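Local coordinates for protein rusticyanin (Thiobacillus ferrooxidans, PDB 2CAL) that carries electrons in the periplasm from cytochrome c552 to the A-type oxidase, using a single bound copper ion, at residues A[8-13]-A[116-121]; A[23-28]-A[56-61]; A[35-40]-A[67-72]; A[93-98]-A[141-146]; A[104-109]-A[122-127]. The protein carries 1 engineered substitution. All coordinates share one frame; numbering follows the deposited sequence.

Contact 1 of 5, residues A[8-13]-A[116-121]; sequences EATLPQ and DGKFGY
Ala-9 and Phe-119 face each other as an antiparallel hydrogen-bonded pair: Ala-9 N donates to Phe-119 O at 2.8 Å, and Phe-119 N donates to Ala-9 O at 2.9 Å. Side chains then sort to the two faces of the sheet. On the Ala-9 face, the methyl CB lies 3.8 Å from Tyr-121 CD1, while the Phe-119 ring turns its edge to Ala-9 O, and Phe-119 CE1 meets Leu-11 CD1 obliquely at 4.2 Å. Val-14 and Met-17 of helix 11-18 close over this apolar patch. On the other face Glu-8 folds back: its chain bends at chi2 (-77°), which lays the carboxylate across the backbone opposite, with OE1 3.2 Å from Phe-119 C. It touches there without a hydrogen bond. Lys-118 starts toward the partner strand, its CB 3.4 Å from Ala-9 O, but the chain bends at chi3 and carries the amine away, leaving NZ 6.3 Å from Glu-8 OE1. Beyond the pair the first segment turns into a helix. Thr-10 N is held by Gln-13 OE1 on a lone pair, and Gln-13 N returns a weak bond to Thr-10 OG1. One water accepts from Leu-11 N and donates to Gly-117 O, bridging helix start and loop. The whole is a short antiparallel edge pairing, strand 7-9 on strand 119-126, that runs straight into a helix N-cap with a capping box.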
# COMPACT_ATOMS: atom_id res chain seq x y z
N GLU A 8 7.97 -12.58 -7.81
CA GLU A 8 8.58 -12.93 -6.52
C GLU A 8 9.94 -12.27 -6.35
O GLU A 8 10.67 -12.16 -7.34
CB GLU A 8 8.72 -14.47 -6.41
CG GLU A 8 7.32 -15.11 -6.35
CD GLU A 8 6.57 -15.03 -5.03
OE1 GLU A 8 7.22 -14.84 -3.96
OE2 GLU A 8 5.30 -15.18 -4.98
N ALA A 9 10.28 -11.83 -5.16
CA ALA A 9 11.48 -11.10 -4.86
C ALA A 9 12.20 -11.72 -3.68
O ALA A 9 11.58 -12.10 -2.70
CB ALA A 9 11.19 -9.65 -4.53
N THR A 10 13.56 -11.73 -3.78
CA THR A 10 14.38 -12.04 -2.62
C THR A 10 14.46 -10.85 -1.69
O THR A 10 14.04 -9.72 -2.01
CB THR A 10 15.82 -12.38 -3.02
OG1 THR A 10 16.35 -11.21 -3.65
CG2 THR A 10 15.91 -13.50 -4.03
N LEU A 11 14.99 -11.05 -0.50
CA LEU A 11 15.12 -9.93 0.42
C LEU A 11 15.97 -8.81 -0.15
O LEU A 11 15.56 -7.64 0.02
CB LEU A 11 15.65 -10.53 1.73
CG LEU A 11 15.58 -9.61 2.94
CD1 LEU A 11 14.13 -9.24 3.30
CD2 LEU A 11 16.22 -10.24 4.17
N PRO A 12 17.11 -9.07 -0.75
CA PRO A 12 17.84 -7.89 -1.31
C PRO A 12 17.00 -7.15 -2.33
O PRO A 12 17.10 -5.92 -2.43
CB PRO A 12 19.05 -8.56 -1.96
CG PRO A 12 19.27 -9.80 -1.18
CD PRO A 12 17.88 -10.32 -0.89
N GLN A 13 16.22 -7.85 -3.13
CA GLN A 13 15.33 -7.18 -4.09
C GLN A 13 14.26 -6.36 -3.36
O GLN A 13 13.98 -5.24 -3.82
CB GLN A 13 14.74 -8.18 -5.05
CG GLN A 13 15.72 -8.78 -6.04
CD GLN A 13 15.11 -9.85 -6.90
OE1 GLN A 13 14.42 -10.74 -6.41
NE2 GLN A 13 15.37 -9.74 -8.19
N ASP A 116 9.28 -20.07 -0.04
CA ASP A 116 10.51 -20.45 -0.76
C ASP A 116 11.64 -19.43 -0.56
O ASP A 116 12.54 -19.41 -1.40
CB ASP A 116 10.24 -20.57 -2.26
CG ASP A 116 9.27 -21.71 -2.59
OD1 ASP A 116 9.07 -22.63 -1.76
OD2 ASP A 116 8.71 -21.72 -3.71
N GLY A 117 11.57 -18.65 0.51
CA GLY A 117 12.55 -17.62 0.79
C GLY A 117 12.32 -16.30 0.07
O GLY A 117 13.20 -15.46 0.10
N LYS A 118 11.16 -16.14 -0.56
CA LYS A 118 10.81 -15.00 -1.42
C LYS A 118 9.45 -14.40 -1.02
O LYS A 118 8.71 -14.97 -0.18
CB LYS A 118 10.83 -15.44 -2.88
CG LYS A 118 12.33 -15.68 -3.24
CD LYS A 118 12.38 -16.13 -4.68
CE LYS A 118 11.70 -17.50 -4.84
NZ LYS A 118 12.18 -18.00 -6.19
N PHE A 119 9.16 -13.25 -1.60
CA PHE A 119 8.04 -12.41 -1.27
C PHE A 119 7.34 -12.00 -2.54
O PHE A 119 7.99 -11.58 -3.51
CB PHE A 119 8.51 -11.17 -0.48
CG PHE A 119 9.27 -11.54 0.78
CD1 PHE A 119 10.66 -11.61 0.72
CD2 PHE A 119 8.60 -11.87 1.94
CE1 PHE A 119 11.34 -12.03 1.86
CE2 PHE A 119 9.29 -12.23 3.07
CZ PHE A 119 10.68 -12.30 3.03
N GLY A 120 6.03 -12.07 -2.55
CA GLY A 120 5.27 -11.61 -3.72
C GLY A 120 5.12 -10.09 -3.74
O GLY A 120 4.99 -9.41 -2.72
N TYR A 121 5.14 -9.56 -4.98
CA TYR A 121 4.93 -8.12 -5.16
C TYR A 121 4.28 -7.92 -6.53
O TYR A 121 4.28 -8.76 -7.43
CB TYR A 121 6.24 -7.33 -5.02
CG TYR A 121 7.15 -7.46 -6.21
CD1 TYR A 121 7.99 -8.56 -6.37
CD2 TYR A 121 7.17 -6.48 -7.18
CE1 TYR A 121 8.83 -8.66 -7.47
CE2 TYR A 121 8.01 -6.59 -8.28
CZ TYR A 121 8.83 -7.67 -8.43
OH TYR A 121 9.63 -7.70 -9.56
O HOH W 1 15.30 -13.78 0.34

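Contact 2 of 5, residues A[23-28]-A[56-61]; sequences GKVSGD and HDKKNP
Gly-23 O sits obliquely against the imidazole of His-56, 3.0 Å from its CE1; the ring nitrogen ND1 is engaged instead by Asp-21, which also accepts from Gly-23 N. Two residues on, Val-25 sends its two methyls to different partners. CG2, anti to the carbonyl carbon, rests 3.6 Å from His-56 CD2, while CG1, anti to the backbone N (chi1 178°), reaches the aliphatic part of Lys-58 at CG, 4.0 Å away. Gly-27, at a positive phi, brings its carbonyl O to within 3.3 Å of Lys-58 CE, and a water relays between Gly-27 O and Lys-58 NZ. Asp-28 comes at about a right angle to the lysine chain, which is bent at both chi2 and chi3. The resulting salt bridge is long, Asp-28 OD1 to Lys-58 NZ 3.8 Å, and a second water spans the same two atoms. Last, Asp-28 O lies 3.2 Å from Pro-61 CA, beside the proline ring that packs on Val-30 and Val-55. The segments meet through van der Waals contact, one long ion pair and two waters on the amine, a hydrated surface junction in which the lysine charge is probably well screened.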
# COMPACT_ATOMS: atom_id res chain seq x y z
N GLY A 23 8.82 9.68 -2.01
CA GLY A 23 8.25 10.63 -1.06
C GLY A 23 9.25 11.29 -0.15
O GLY A 23 10.39 10.81 -0.01
N LYS A 24 8.85 12.37 0.52
CA LYS A 24 9.59 13.10 1.50
C LYS A 24 8.79 13.06 2.79
O LYS A 24 7.61 13.38 2.77
CB LYS A 24 9.84 14.56 1.02
CG LYS A 24 10.70 15.39 1.96
CD LYS A 24 10.84 16.83 1.43
CE LYS A 24 11.68 17.67 2.36
N VAL A 25 9.40 12.64 3.89
CA VAL A 25 8.77 12.44 5.17
C VAL A 25 8.84 13.64 6.08
O VAL A 25 9.88 14.26 6.29
CB VAL A 25 9.42 11.22 5.88
CG1 VAL A 25 8.76 11.08 7.24
CG2 VAL A 25 9.31 9.93 5.08
N SER A 26 7.74 13.97 6.73
CA SER A 26 7.71 14.86 7.89
C SER A 26 6.68 14.28 8.87
O SER A 26 5.49 14.20 8.53
CB SER A 26 7.40 16.31 7.59
OG SER A 26 7.41 17.02 8.86
N GLY A 27 7.08 13.84 10.04
CA GLY A 27 6.16 13.22 10.99
C GLY A 27 5.59 11.98 10.33
O GLY A 27 6.31 11.16 9.76
N ASP A 28 4.28 11.85 10.33
CA ASP A 28 3.63 10.67 9.76
C ASP A 28 2.97 10.97 8.43
O ASP A 28 1.99 10.35 7.99
CB ASP A 28 2.57 10.11 10.68
CG ASP A 28 3.13 9.35 11.88
OD1 ASP A 28 4.15 8.68 11.66
OD2 ASP A 28 2.49 9.44 12.94
N HIS A 56 7.88 4.22 2.93
CA HIS A 56 9.04 5.09 3.23
C HIS A 56 9.44 4.96 4.69
O HIS A 56 9.79 5.90 5.39
CB HIS A 56 8.76 6.57 2.84
CG HIS A 56 10.03 7.28 2.40
ND1 HIS A 56 10.22 7.61 1.10
CD2 HIS A 56 11.14 7.62 3.07
CE1 HIS A 56 11.43 8.18 0.97
NE2 HIS A 56 12.00 8.21 2.16
N ASP A 57 9.37 3.70 5.21
CA ASP A 57 9.76 3.34 6.55
C ASP A 57 8.86 3.89 7.64
O ASP A 57 9.23 3.85 8.82
CB ASP A 57 11.21 3.74 6.86
CG ASP A 57 11.89 2.71 7.74
OD1 ASP A 57 11.62 1.51 7.62
OD2 ASP A 57 12.71 3.19 8.54
N LYS A 58 7.67 4.37 7.28
CA LYS A 58 6.69 4.89 8.23
C LYS A 58 5.46 3.98 8.28
O LYS A 58 5.09 3.37 7.28
CB LYS A 58 6.23 6.31 7.87
CG LYS A 58 7.37 7.35 7.79
CD LYS A 58 8.08 7.49 9.15
CE LYS A 58 7.18 8.06 10.23
NZ LYS A 58 7.85 8.05 11.57
N LYS A 59 4.82 3.88 9.43
CA LYS A 59 3.62 3.07 9.65
C LYS A 59 2.38 3.85 9.25
O LYS A 59 2.05 4.90 9.81
CB LYS A 59 3.52 2.65 11.13
CG LYS A 59 2.33 1.77 11.48
CD LYS A 59 2.08 1.56 12.98
CE LYS A 59 1.17 2.64 13.52
NZ LYS A 59 -0.15 2.11 13.96
N ASN A 60 1.62 3.29 8.30
CA ASN A 60 0.35 3.85 7.81
C ASN A 60 0.38 5.35 7.62
O ASN A 60 -0.55 6.07 8.05
CB ASN A 60 -0.78 3.44 8.75
CG ASN A 60 -1.01 1.97 8.89
OD1 ASN A 60 -0.78 1.17 7.95
ND2 ASN A 60 -1.44 1.52 10.06
N PRO A 61 1.40 5.92 6.99
CA PRO A 61 1.46 7.36 6.88
C PRO A 61 0.41 7.89 5.93
O PRO A 61 -0.11 7.22 5.03
CB PRO A 61 2.87 7.59 6.34
CG PRO A 61 3.10 6.39 5.47
CD PRO A 61 2.49 5.25 6.27
O HOH W 2 8.80 10.81 10.76
O HOH W 3 6.30 9.23 13.43

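Contact 3 of 5, residues A[35-40]-A[67-72]; sequences KTVHVV and AGATVD
Thr-36 and Thr-70 stand side by side, pointing the same way from adjacent parallel strands, with Thr-36 OG1 3.7 Å from Thr-70 CB. Thr-36 turns CG2 anti to its backbone N, which sets that methyl 3.3 Å from Asp-72 OD2. His-38 continues this face, its ring plane turned 71° from the Asp-72 carboxylate and CE1 3.8 Å from OD2. An alanine in place of Thr-36 lacks the methyl and hydroxyl and would probably leave a gap beside Asp-72 OD2 and Thr-70 CB. On the opposite face Val-37 CG2 meets Val-71 CG2 at 4.0 Å, and Val-39 CG2 meets Val-71 CG1 at 3.8 Å; Leu-63 packs on Val-39 and Ile-65 on Val-71. Four backbone bonds fix the register, from Thr-70 N to Lys-35 O at one end to Val-39 N to Asp-72 O at the other, each 2.9 Å. Further out, Thr-125 bonds to Asp-72 OD1 and steadies that carboxylate from strand 119-126, while Thr-22 takes the backbone of His-38. Segments 36-40 and 70-72 run 26° apart and form the parallel pairing within a mixed sheet of the cupredoxin beta sandwich, polar on the threonine face and apolar on the valine face.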
# COMPACT_ATOMS: atom_id res chain seq x y z
N LYS A 35 5.75 14.58 -12.20
CA LYS A 35 4.76 14.12 -13.16
C LYS A 35 4.32 12.69 -12.90
O LYS A 35 3.12 12.42 -12.99
CB LYS A 35 5.31 14.22 -14.60
CG LYS A 35 5.51 15.67 -14.98
CD LYS A 35 6.13 15.90 -16.35
CE LYS A 35 5.25 16.80 -17.22
NZ LYS A 35 5.81 18.14 -17.56
N THR A 36 5.25 11.84 -12.56
CA THR A 36 5.00 10.48 -12.11
C THR A 36 5.65 10.34 -10.74
O THR A 36 6.83 10.70 -10.56
CB THR A 36 5.55 9.45 -13.09
OG1 THR A 36 4.95 9.65 -14.39
CG2 THR A 36 5.26 8.01 -12.67
N VAL A 37 4.92 9.82 -9.76
CA VAL A 37 5.42 9.57 -8.40
C VAL A 37 5.43 8.05 -8.16
O VAL A 37 4.64 7.32 -8.78
CB VAL A 37 4.65 10.35 -7.36
CG1 VAL A 37 4.61 11.83 -7.75
CG2 VAL A 37 3.21 9.81 -7.18
N HIS A 38 6.33 7.62 -7.31
CA HIS A 38 6.55 6.18 -7.08
C HIS A 38 6.36 5.86 -5.62
O HIS A 38 7.17 6.25 -4.79
CB HIS A 38 7.95 5.81 -7.59
CG HIS A 38 8.17 6.32 -9.00
ND1 HIS A 38 8.00 5.52 -10.13
CD2 HIS A 38 8.57 7.51 -9.48
CE1 HIS A 38 8.25 6.23 -11.24
NE2 HIS A 38 8.60 7.46 -10.85
N VAL A 39 5.24 5.22 -5.31
CA VAL A 39 4.86 4.81 -3.96
C VAL A 39 5.28 3.34 -3.79
O VAL A 39 4.81 2.51 -4.58
CB VAL A 39 3.36 4.95 -3.76
CG1 VAL A 39 2.96 4.45 -2.37
CG2 VAL A 39 2.90 6.40 -3.97
N VAL A 40 6.08 3.06 -2.77
CA VAL A 40 6.43 1.63 -2.53
C VAL A 40 5.96 1.31 -1.13
O VAL A 40 6.46 1.81 -0.12
CB VAL A 40 7.93 1.35 -2.75
CG1 VAL A 40 8.15 -0.16 -2.58
CG2 VAL A 40 8.39 1.82 -4.12
N ALA A 67 -2.42 16.59 -7.42
CA ALA A 67 -3.42 16.38 -8.45
C ALA A 67 -2.79 16.40 -9.82
O ALA A 67 -1.91 17.18 -10.16
CB ALA A 67 -4.50 17.45 -8.30
N GLY A 68 -3.22 15.49 -10.68
CA GLY A 68 -2.71 15.31 -12.01
C GLY A 68 -1.50 14.41 -12.15
O GLY A 68 -1.17 14.05 -13.30
N ALA A 69 -0.86 13.98 -11.08
CA ALA A 69 0.28 13.08 -11.18
C ALA A 69 -0.17 11.67 -11.53
O ALA A 69 -1.24 11.18 -11.13
CB ALA A 69 1.04 13.03 -9.86
N THR A 70 0.69 10.98 -12.28
CA THR A 70 0.62 9.53 -12.40
C THR A 70 1.21 8.88 -11.15
O THR A 70 2.29 9.26 -10.76
CB THR A 70 1.37 9.05 -13.64
OG1 THR A 70 0.77 9.67 -14.79
CG2 THR A 70 1.30 7.55 -13.81
N VAL A 71 0.50 7.94 -10.56
CA VAL A 71 0.93 7.31 -9.32
C VAL A 71 1.27 5.84 -9.68
O VAL A 71 0.40 5.07 -10.05
CB VAL A 71 -0.11 7.38 -8.19
CG1 VAL A 71 0.49 6.80 -6.89
CG2 VAL A 71 -0.61 8.79 -7.95
N ASP A 72 2.55 5.49 -9.57
CA ASP A 72 2.98 4.11 -9.81
C ASP A 72 3.18 3.51 -8.43
O ASP A 72 4.06 3.93 -7.65
CB ASP A 72 4.27 4.11 -10.61
CG ASP A 72 4.08 4.46 -12.07
OD1 ASP A 72 2.96 4.52 -12.64
OD2 ASP A 72 5.14 4.69 -12.71
O HOH W 4 1.65 13.84 -15.13

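Contact 4 of 5, residues A[93-98]-A[141-146]; sequences PPYAVM and GMAATG. Engineered in segment 141-146: Met-142 (natural residue His).
Tyr-95 lays the root of its side chain on Ala-143: CB to CB is 3.7 Å, and the methyl also sits 3.9 Å from the ring atom CG, approaching the ring obliquely. With CG anti to the carbonyl carbon (chi1 -59°), the ring extends beyond Ala-143, where Tyr-134 and Val-136 of strand 131-136 pack against it and Phe-148 meets it edge-to-face. Pro-93 CA lies over one ring face. The phenol OH is anchored by Lys-91 O. The neighbouring methyl, Ala-144 CB, presses against the backbone instead, 3.4 Å from Tyr-95 O. At the far end Gly-141 N donates to Val-97 O at 2.9 Å, in the carbonyl plane and on a lone pair; it is the one direct hydrogen bond between the two segments. Gly-141 has a positive phi, a conformation that suits glycine. Two waters fill in the rest: one accepts from Tyr-95 N and donates to Ala-143 O, the other accepts from Ala-144 N and lies near Ala-96 O. Met-142, an engineered replacement for the natural histidine, points away from the 93-98 loop and packs on Phe-50 and Pro-51. Ala-143 CB lies about 8 Å from the copper, which is held in this structure by His-84, Cys-137 and Met-147. The pairing thus backs the ligand loop between strands 131-136 and 148-153, the copper-binding loop characteristic of a cupredoxin type 1 site.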
# COMPACT_ATOMS: atom_id res chain seq x y z
N PRO A 93 -12.58 5.02 7.44
CA PRO A 93 -12.82 4.19 8.63
C PRO A 93 -13.96 4.69 9.48
O PRO A 93 -14.41 5.83 9.29
CB PRO A 93 -11.47 4.34 9.35
CG PRO A 93 -11.03 5.75 9.00
CD PRO A 93 -11.33 5.85 7.54
N PRO A 94 -14.46 3.91 10.45
CA PRO A 94 -13.94 2.58 10.78
C PRO A 94 -14.41 1.55 9.77
O PRO A 94 -15.48 1.68 9.18
CB PRO A 94 -14.53 2.30 12.17
CG PRO A 94 -15.83 3.01 12.16
CD PRO A 94 -15.58 4.25 11.34
N TYR A 95 -13.64 0.50 9.57
CA TYR A 95 -13.95 -0.62 8.70
C TYR A 95 -14.46 -1.81 9.48
O TYR A 95 -13.96 -2.13 10.56
CB TYR A 95 -12.67 -1.01 7.92
CG TYR A 95 -12.14 0.16 7.11
CD1 TYR A 95 -11.02 0.90 7.50
CD2 TYR A 95 -12.79 0.54 5.95
CE1 TYR A 95 -10.58 1.97 6.73
CE2 TYR A 95 -12.38 1.61 5.15
CZ TYR A 95 -11.24 2.29 5.58
OH TYR A 95 -10.80 3.37 4.85
N ALA A 96 -15.45 -2.47 8.89
CA ALA A 96 -15.98 -3.71 9.40
C ALA A 96 -14.96 -4.83 9.29
O ALA A 96 -13.99 -4.71 8.52
CB ALA A 96 -17.26 -4.08 8.63
N VAL A 97 -15.16 -5.93 10.03
CA VAL A 97 -14.32 -7.13 9.87
C VAL A 97 -14.25 -7.55 8.42
O VAL A 97 -13.18 -7.94 7.91
CB VAL A 97 -14.86 -8.25 10.78
CG1 VAL A 97 -14.29 -9.60 10.39
CG2 VAL A 97 -14.56 -7.90 12.24
N MET A 98 -15.36 -7.52 7.70
CA MET A 98 -15.38 -7.65 6.24
C MET A 98 -15.60 -6.28 5.65
O MET A 98 -16.74 -5.86 5.49
CB MET A 98 -16.31 -8.76 5.76
CG MET A 98 -15.58 -10.11 5.88
SD MET A 98 -16.54 -11.49 5.26
CE MET A 98 -15.33 -12.81 5.44
N GLY A 141 -10.70 -8.69 9.20
CA GLY A 141 -10.28 -8.17 10.48
C GLY A 141 -9.12 -7.20 10.46
O GLY A 141 -8.89 -6.53 11.45
N MET A 142 -8.37 -7.15 9.35
CA MET A 142 -7.16 -6.35 9.37
C MET A 142 -7.40 -4.83 9.37
O MET A 142 -6.83 -4.11 10.17
CB MET A 142 -6.28 -6.71 8.18
CG MET A 142 -5.76 -8.15 8.18
SD MET A 142 -4.67 -8.61 9.51
CE MET A 142 -5.78 -9.41 10.68
N ALA A 143 -8.29 -4.38 8.48
CA ALA A 143 -8.62 -2.94 8.47
C ALA A 143 -9.29 -2.53 9.76
O ALA A 143 -9.05 -1.43 10.24
CB ALA A 143 -9.48 -2.67 7.25
N ALA A 144 -10.12 -3.38 10.35
CA ALA A 144 -10.80 -3.13 11.61
C ALA A 144 -9.84 -2.96 12.74
O ALA A 144 -10.15 -2.32 13.73
CB ALA A 144 -11.75 -4.31 11.90
N THR A 145 -8.62 -3.53 12.60
CA THR A 145 -7.61 -3.44 13.64
C THR A 145 -6.43 -2.58 13.22
O THR A 145 -5.37 -2.65 13.83
CB THR A 145 -7.16 -4.84 14.12
OG1 THR A 145 -6.67 -5.64 13.05
CG2 THR A 145 -8.33 -5.61 14.69
N GLY A 146 -6.62 -1.75 12.18
CA GLY A 146 -5.72 -0.63 11.92
C GLY A 146 -4.94 -0.73 10.64
O GLY A 146 -4.08 0.15 10.41
O HOH W 5 -11.10 0.41 11.07
O HOH W 6 -11.30 -5.54 8.71

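Contact 5 of 5, residues A[104-109]-A[122-127]; sequences IVAGTG and TDFTWH
Phe-124 meets the 104-109 segment with one ring face: Gly-107 CA lies 3.8 Å above its plane, offset toward the rim, in a CH-pi contact whose CA-to-centroid distance is 4.1 Å. Its CB points toward 104-109, and with CG between the backbone N and the carbonyl carbon (chi1 66°) the ring presents a face to Gly-107 CA. Methyls flank it obliquely, with Ala-106 CB 3.9 Å from Phe-124 CE1 and Thr-108 CG2 3.9 Å from Phe-124 CE2; the threonine side chain crosses the phenylalanine at about a right angle. A leucine at Phe-124 has no ring face, and Gly-107 CA would probably lose its CH-pi partner while the methyls of Ala-106 and Thr-108 are left with looser packing. Trp-126 has its CG anti to the backbone N. Ala-106 CB approaches it obliquely, 3.6 Å from Trp-126 CD1, so that one methyl touches both aromatic rings. Val-105 CG2 comes in beside it, 3.7 Å from Trp-126 NE1. At the opposite end Thr-108 and Thr-122 slide past each other in opposite directions, CG2 to CG2 3.7 Å. Their hydroxyls are turned to other partners: Thr-108 OG1 to Gly-109 O and Phe-86 N, Thr-122 OG1 to Thr-5 O and Asp-3. At Gly-107 a CB would jam against the preceding carbonyl O. Val-73 of strand 70-77 packs beside Phe-124, Tyr-133 of strand 131-136 meets Trp-126 edge-to-face, and Ile-88 touches both Val-105 and Trp-126; the 104-109 segment is backbone-bonded alongside strand 87-89 and faces strand 119-126 of the other sheet.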
# COMPACT_ATOMS: atom_id res chain seq x y z
N ILE A 104 -13.54 -0.23 -5.56
CA ILE A 104 -12.08 -0.11 -5.40
C ILE A 104 -11.58 0.59 -6.66
O ILE A 104 -11.77 0.14 -7.79
CB ILE A 104 -11.41 -1.46 -5.16
CG1 ILE A 104 -11.83 -2.09 -3.83
CG2 ILE A 104 -9.89 -1.31 -5.22
CD1 ILE A 104 -11.59 -3.56 -3.70
N VAL A 105 -10.99 1.77 -6.44
CA VAL A 105 -10.62 2.59 -7.59
C VAL A 105 -9.34 2.12 -8.27
O VAL A 105 -9.15 2.36 -9.45
CB VAL A 105 -10.54 4.09 -7.26
CG1 VAL A 105 -11.88 4.59 -6.71
CG2 VAL A 105 -9.44 4.43 -6.27
N ALA A 106 -8.48 1.48 -7.50
CA ALA A 106 -7.25 0.90 -8.00
C ALA A 106 -6.73 -0.00 -6.86
O ALA A 106 -6.94 0.29 -5.70
CB ALA A 106 -6.23 1.96 -8.37
N GLY A 107 -6.06 -1.09 -7.25
CA GLY A 107 -5.52 -1.93 -6.19
C GLY A 107 -5.35 -3.38 -6.60
O GLY A 107 -5.54 -3.69 -7.78
N THR A 108 -5.03 -4.18 -5.59
CA THR A 108 -4.66 -5.57 -5.85
C THR A 108 -5.69 -6.56 -5.29
O THR A 108 -6.50 -6.24 -4.41
CB THR A 108 -3.28 -5.86 -5.19
OG1 THR A 108 -3.40 -6.02 -3.76
CG2 THR A 108 -2.32 -4.70 -5.39
N GLY A 109 -5.61 -7.77 -5.80
CA GLY A 109 -6.24 -8.89 -5.10
C GLY A 109 -5.36 -9.21 -3.90
O GLY A 109 -4.41 -8.52 -3.45
N THR A 122 3.73 -6.71 -6.67
CA THR A 122 3.08 -6.27 -7.92
C THR A 122 3.18 -4.77 -8.08
O THR A 122 3.51 -4.04 -7.13
CB THR A 122 1.61 -6.74 -7.93
OG1 THR A 122 1.10 -6.60 -9.28
CG2 THR A 122 0.71 -5.99 -7.01
N ASP A 123 2.94 -4.34 -9.30
CA ASP A 123 2.94 -2.93 -9.67
C ASP A 123 1.62 -2.60 -10.34
O ASP A 123 1.16 -3.35 -11.20
CB ASP A 123 4.10 -2.64 -10.61
CG ASP A 123 5.42 -2.49 -9.90
OD1 ASP A 123 5.71 -1.35 -9.45
OD2 ASP A 123 6.11 -3.52 -9.84
N PHE A 124 1.07 -1.45 -10.01
CA PHE A 124 -0.09 -0.93 -10.77
C PHE A 124 0.04 0.60 -10.90
O PHE A 124 0.75 1.22 -10.11
CB PHE A 124 -1.40 -1.35 -10.16
CG PHE A 124 -1.74 -0.80 -8.80
CD1 PHE A 124 -2.36 0.41 -8.65
CD2 PHE A 124 -1.43 -1.51 -7.64
CE1 PHE A 124 -2.66 0.90 -7.38
CE2 PHE A 124 -1.72 -1.01 -6.39
CZ PHE A 124 -2.34 0.21 -6.23
N THR A 125 -0.67 1.13 -11.88
CA THR A 125 -0.70 2.59 -12.07
C THR A 125 -2.06 3.13 -11.71
O THR A 125 -3.09 2.44 -11.74
CB THR A 125 -0.34 2.90 -13.51
OG1 THR A 125 0.05 4.28 -13.65
CG2 THR A 125 -1.51 2.77 -14.48
N TRP A 126 -2.13 4.40 -11.36
CA TRP A 126 -3.29 5.07 -10.83
C TRP A 126 -3.26 6.52 -11.24
O TRP A 126 -2.24 7.19 -11.09
CB TRP A 126 -3.32 4.91 -9.29
CG TRP A 126 -4.47 5.51 -8.54
CD1 TRP A 126 -5.81 5.51 -8.92
CD2 TRP A 126 -4.43 6.18 -7.25
NE1 TRP A 126 -6.56 6.14 -7.95
CE2 TRP A 126 -5.75 6.57 -6.92
CE3 TRP A 126 -3.41 6.50 -6.35
CZ2 TRP A 126 -6.03 7.25 -5.75
CZ3 TRP A 126 -3.70 7.18 -5.19
CH2 TRP A 126 -5.00 7.55 -4.90
N HIS A 127 -4.41 6.99 -11.74
CA HIS A 127 -4.57 8.37 -12.20
C HIS A 127 -5.79 8.98 -11.49
O HIS A 127 -6.81 9.09 -12.16
CB HIS A 127 -4.79 8.41 -13.73
CG HIS A 127 -3.60 8.05 -14.54
ND1 HIS A 127 -2.74 9.03 -15.03
CD2 HIS A 127 -3.14 6.88 -15.02
CE1 HIS A 127 -1.80 8.42 -15.73
NE2 HIS A 127 -1.99 7.12 -15.74

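In the fold
Contacts 1, 2, 3 and 5 all reach one sheet: contact 2 at its outer strand 58-59, contact 3 on strand 70-77, and contacts 1 and 5 on successive parts of the neighbouring strand 119-126. Contacts 3 and 5 touch directly, with Val-71 N 2.9 Å from Trp-126 O, a probable hydrogen bond. Backbone bonds dominate contact 3 and pair the edge strand in contact 1, whereas contact 5, whose centre lies nearest the chain centre, relies on aromatic and methyl packing. Contact 2 is a surface contact of charges and water. Contact 4, two loops near the copper, mixes one direct bond with water bridges; Asn-60 ND2 of contact 2 packs 3.0 Å from its Gly-146 O.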